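Local coordinates for protein carbamate kinase (Aeropyrum pernix, PDB 2E9Y) that probably catalyses the reversible transfer of a phosphoryl group between ATP and carbamate, at residues L232-N244 / H269-A282. Sequence-based numbering, arbitrary orientation. Where two conformers were deposited one is given.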
loop_
_atom_site.group_PDB
_atom_site.type_symbol
_atom_site.label_atom_id
_atom_site.label_comp_id
_atom_site.label_asym_id
_atom_site.label_seq_id
_atom_site.Cartn_x
_atom_site.Cartn_y
_atom_site.Cartn_z
ATOM N N LEU A 232 12.568 7.159 21.084
ATOM C CA LEU A 232 11.998 7.800 19.905
ATOM C C LEU A 232 13.188 8.476 19.244
ATOM O O LEU A 232 13.912 9.249 19.881
ATOM C CB LEU A 232 10.947 8.859 20.272
ATOM C CG LEU A 232 10.517 9.779 19.115
ATOM C CD1 LEU A 232 9.850 8.958 18.009
ATOM C CD2 LEU A 232 9.568 10.852 19.619
ATOM N N VAL A 233 13.401 8.167 17.973
ATOM C CA VAL A 233 14.509 8.740 17.225
ATOM C C VAL A 233 13.979 9.481 16.005
ATOM O O VAL A 233 13.177 8.938 15.246
ATOM C CB VAL A 233 15.469 7.637 16.727
ATOM C CG1 VAL A 233 16.622 8.257 15.942
ATOM C CG2 VAL A 233 15.991 6.827 17.905
ATOM N N ILE A 234 14.412 10.723 15.827
ATOM C CA ILE A 234 14.005 11.496 14.661
ATOM C C ILE A 234 15.263 11.782 13.852
ATOM O O ILE A 234 16.153 12.497 14.309
ATOM C CB ILE A 234 13.340 12.826 15.048
ATOM C CG1 ILE A 234 12.065 12.554 15.854
ATOM C CG2 ILE A 234 12.983 13.604 13.790
ATOM C CD1 ILE A 234 11.356 13.800 16.317
ATOM N N LEU A 235 15.339 11.210 12.656
ATOM C CA LEU A 235 16.506 11.402 11.803
ATOM C C LEU A 235 16.210 12.412 10.705
ATOM O O LEU A 235 15.331 12.196 9.869
ATOM C CB LEU A 235 16.938 10.069 11.190
ATOM C CG LEU A 235 17.384 8.986 12.179
ATOM C CD1 LEU A 235 17.770 7.731 11.417
ATOM C CD2 LEU A 235 18.570 9.488 13.005
ATOM N N THR A 236 16.952 13.514 10.715
ATOM C CA THR A 236 16.755 14.570 9.733
ATOM C C THR A 236 18.045 14.846 8.959
ATOM O O THR A 236 18.932 13.991 8.898
ATOM C CB THR A 236 16.250 15.851 10.433
ATOM O OG1 THR A 236 15.992 16.870 9.459
ATOM C CG2 THR A 236 17.271 16.339 11.445
ATOM N N ASP A 237 18.154 16.034 8.370
ATOM C CA ASP A 237 19.337 16.376 7.591
ATOM C C ASP A 237 20.282 17.349 8.298
ATOM O O ASP A 237 21.129 17.976 7.659
ATOM C CB ASP A 237 18.912 16.930 6.227
ATOM C CG ASP A 237 18.221 18.272 6.328
ATOM O OD1 ASP A 237 17.603 18.556 7.379
ATOM O OD2 ASP A 237 18.285 19.040 5.347
ATOM N N VAL A 238 20.126 17.472 9.613
ATOM C CA VAL A 238 20.978 18.337 10.431
ATOM C C VAL A 238 21.425 17.545 11.662
ATOM O O VAL A 238 20.771 16.578 12.055
ATOM C CB VAL A 238 20.240 19.624 10.877
ATOM C CG1 VAL A 238 20.035 20.539 9.681
ATOM C CG2 VAL A 238 18.902 19.274 11.510
ATOM N N PRO A 239 22.548 17.943 12.286
ATOM C CA PRO A 239 23.080 17.256 13.469
ATOM C C PRO A 239 22.179 17.203 14.703
ATOM O O PRO A 239 22.462 16.469 15.644
ATOM C CB PRO A 239 24.396 17.992 13.730
ATOM C CG PRO A 239 24.118 19.370 13.228
ATOM C CD PRO A 239 23.389 19.101 11.934
ATOM N N GLY A 240 21.100 17.976 14.701
ATOM C CA GLY A 240 20.198 17.957 15.840
ATOM C C GLY A 240 19.386 19.228 15.980
ATOM O O GLY A 240 18.961 19.819 14.987
ATOM N N VAL A 241 19.166 19.647 17.221
ATOM C CA VAL A 241 18.410 20.862 17.489
ATOM C C VAL A 241 19.394 21.983 17.803
ATOM O O VAL A 241 20.389 21.770 18.494
ATOM C CB VAL A 241 17.464 20.682 18.698
ATOM C CG1 VAL A 241 16.635 21.936 18.898
ATOM C CG2 VAL A 241 16.560 19.476 18.481
ATOM N N ALA A 242 19.115 23.175 17.294
ATOM C CA ALA A 242 19.991 24.309 17.538
ATOM C C ALA A 242 19.206 25.568 17.878
ATOM O O ALA A 242 18.131 25.809 17.334
ATOM C CB ALA A 242 20.864 24.562 16.314
ATOM N N VAL A 243 19.742 26.358 18.802
ATOM C CA VAL A 243 19.116 27.619 19.177
ATOM C C VAL A 243 19.838 28.648 18.314
ATOM O O VAL A 243 21.020 28.479 18.016
ATOM C CB VAL A 243 19.329 27.942 20.674
ATOM C CG1 VAL A 243 18.550 26.959 21.533
ATOM C CG2 VAL A 243 20.806 27.877 21.019
ATOM N N ASN A 244 19.139 29.703 17.910
ATOM C CA ASN A 244 19.747 30.715 17.050
ATOM C C ASN A 244 20.218 30.037 15.767
ATOM O O ASN A 244 21.222 30.427 15.169
ATOM C CB ASN A 244 20.932 31.379 17.753
ATOM C CG ASN A 244 20.501 32.455 18.724
ATOM O OD1 ASN A 244 19.611 32.244 19.546
ATOM N ND2 ASN A 244 21.135 33.620 18.638
ATOM N N HIS A 269 11.499 29.698 18.285
ATOM C CA HIS A 269 12.892 29.400 17.979
ATOM C C HIS A 269 13.022 28.324 16.909
ATOM O O HIS A 269 14.029 28.257 16.206
ATOM C CB HIS A 269 13.619 28.934 19.242
ATOM C CG HIS A 269 14.419 30.006 19.911
ATOM N ND1 HIS A 269 15.711 30.309 19.541
ATOM C CD2 HIS A 269 14.103 30.862 20.911
ATOM C CE1 HIS A 269 16.158 31.305 20.285
ATOM N NE2 HIS A 269 15.201 31.659 21.124
ATOM N N PHE A 270 11.997 27.488 16.787
ATOM C CA PHE A 270 12.015 26.390 15.827
ATOM C C PHE A 270 10.943 26.527 14.752
ATOM O O PHE A 270 9.751 26.388 15.030
ATOM C CB PHE A 270 11.841 25.072 16.579
ATOM C CG PHE A 270 12.724 24.957 17.790
ATOM C CD1 PHE A 270 14.110 24.985 17.660
ATOM C CD2 PHE A 270 12.171 24.851 19.061
ATOM C CE1 PHE A 270 14.935 24.912 18.782
ATOM C CE2 PHE A 270 12.986 24.776 20.189
ATOM C CZ PHE A 270 14.370 24.807 20.049
ATOM N N PRO A 271 11.362 26.785 13.501
ATOM C CA PRO A 271 10.462 26.949 12.355
ATOM C C PRO A 271 9.335 25.923 12.315
ATOM O O PRO A 271 9.580 24.718 12.305
ATOM C CB PRO A 271 11.404 26.818 11.162
ATOM C CG PRO A 271 12.667 27.429 11.682
ATOM C CD PRO A 271 12.769 26.819 13.065
ATOM N N PRO A 272 8.079 26.394 12.292
ATOM C CA PRO A 272 6.910 25.511 12.255
ATOM C C PRO A 272 6.946 24.543 11.073
ATOM O O PRO A 272 6.289 23.504 11.092
ATOM C CB PRO A 272 5.742 26.490 12.151
ATOM C CG PRO A 272 6.250 27.696 12.881
ATOM C CD PRO A 272 7.665 27.807 12.361
ATOM N N GLY A 273 7.724 24.887 10.052
ATOM C CA GLY A 273 7.805 24.040 8.876
ATOM C C GLY A 273 8.917 23.010 8.855
ATOM O O GLY A 273 9.077 22.307 7.859
ATOM N N SER A 274 9.683 22.899 9.935
ATOM C CA SER A 274 10.773 21.932 9.955
ATOM C C SER A 274 11.110 21.349 11.325
ATOM O O SER A 274 10.641 20.270 11.683
ATOM C CB SER A 274 12.034 22.557 9.348
ATOM O OG SER A 274 12.414 23.731 10.051
ATOM N N MET A 275 11.927 22.063 12.089
ATOM C CA MET A 275 12.349 21.581 13.397
ATOM C C MET A 275 11.313 21.716 14.507
ATOM O O MET A 275 11.368 20.985 15.494
ATOM C CB MET A 275 13.647 22.280 13.811
ATOM C CG MET A 275 14.305 21.689 15.047
ATOM S SD MET A 275 14.487 19.901 14.925
ATOM C CE MET A 275 15.818 19.746 13.734
ATOM N N GLY A 276 10.371 22.641 14.347
ATOM C CA GLY A 276 9.348 22.832 15.362
ATOM C C GLY A 276 8.591 21.562 15.712
ATOM O O GLY A 276 8.542 21.173 16.881
ATOM N N PRO A 277 7.970 20.897 14.725
ATOM C CA PRO A 277 7.220 19.664 14.980
ATOM C C PRO A 277 8.079 18.556 15.583
ATOM O O PRO A 277 7.600 17.762 16.391
ATOM C CB PRO A 277 6.687 19.295 13.597
ATOM C CG PRO A 277 6.479 20.630 12.967
ATOM C CD PRO A 277 7.741 21.366 13.346
ATOM N N LYS A 278 9.348 18.505 15.187
ATOM C CA LYS A 278 10.258 17.489 15.695
ATOM C C LYS A 278 10.542 17.716 17.180
ATOM O O LYS A 278 10.584 16.763 17.965
ATOM C CB LYS A 278 11.557 17.496 14.884
ATOM C CG LYS A 278 11.362 17.012 13.443
ATOM C CD LYS A 278 12.614 17.196 12.602
ATOM C CE LYS A 278 12.461 16.512 11.248
ATOM N NZ LYS A 278 11.197 16.894 10.569
ATOM N N VAL A 279 10.728 18.975 17.565
ATOM C CA VAL A 279 10.980 19.294 18.963
ATOM C C VAL A 279 9.716 18.998 19.764
ATOM O O VAL A 279 9.784 18.434 20.850
ATOM C CB VAL A 279 11.379 20.783 19.141
ATOM C CG1 VAL A 279 11.296 21.191 20.614
ATOM C CG2 VAL A 279 12.795 20.989 18.631
ATOM N N GLU A 280 8.564 19.361 19.212
ATOM C CA GLU A 280 7.292 19.121 19.890
ATOM C C GLU A 280 7.109 17.623 20.111
ATOM O O GLU A 280 6.708 17.186 21.190
ATOM C CB GLU A 280 6.126 19.655 19.054
ATOM C CG GLU A 280 4.799 19.659 19.800
ATOM C CD GLU A 280 3.611 19.955 18.901
ATOM O OE1 GLU A 280 3.719 20.858 18.045
ATOM O OE2 GLU A 280 2.566 19.292 19.061
ATOM N N ALA A 281 7.405 16.842 19.075
ATOM C CA ALA A 281 7.283 15.387 19.126
ATOM C C ALA A 281 8.196 14.791 20.194
ATOM O O ALA A 281 7.774 13.946 20.985
ATOM C CB ALA A 281 7.627 14.788 17.759
ATOM N N ALA A 282 9.450 15.233 20.211
ATOM C CA ALA A 282 10.414 14.737 21.188
ATOM C C ALA A 282 9.952 15.044 22.610
ATOM O O ALA A 282 9.988 14.176 23.485
ATOM C CB ALA A 282 11.783 15.362 20.934
HETATM O O HOH W 1 16.590 27.955 16.592
#
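Ile-234 packs against the aliphatic part of Lys-278: it crosses the lysine chain at a slant, its CG2 methyl against the methylenes, 3.8 Å from Lys-278 CG, while Ile-234 CD1 reaches the helix backbone at Lys-278 O (3.5 Å). The lysine chain stays extended until its last torsion (chi4 51°), so CE passes Thr-236 CB at 3.9 Å before NZ turns to a salt bridge with Asp-217. One turn earlier in the helix, bends in the Met-275 chain bring CE against the loop, 3.8 Å from Val-238 CG2 and 3.4 Å from Gly-240 O, a buried carbonyl without a hydrogen-bond partner. Val-241 CG1 touches Phe-270 CE1 at 3.4 Å, and the Phe-270 ring is sandwiched between His-269 CB and Val-279 CG2 on opposite faces. A serine in place of Phe-270 would probably open a gap beside Val-241 CG1 and deprive Val-279 of its aromatic neighbour. One water donates to both Ala-242 O and His-269 O, linking the backbones where no direct hydrogen bond does. Helix 275-282 thus runs nearly antiparallel (168°) to strand 232-236, with helix 216-226 alongside, helix 258-266 against Phe-270 and Val-279, and strands 6-10 and 293-297 flanking the strand within the sheet.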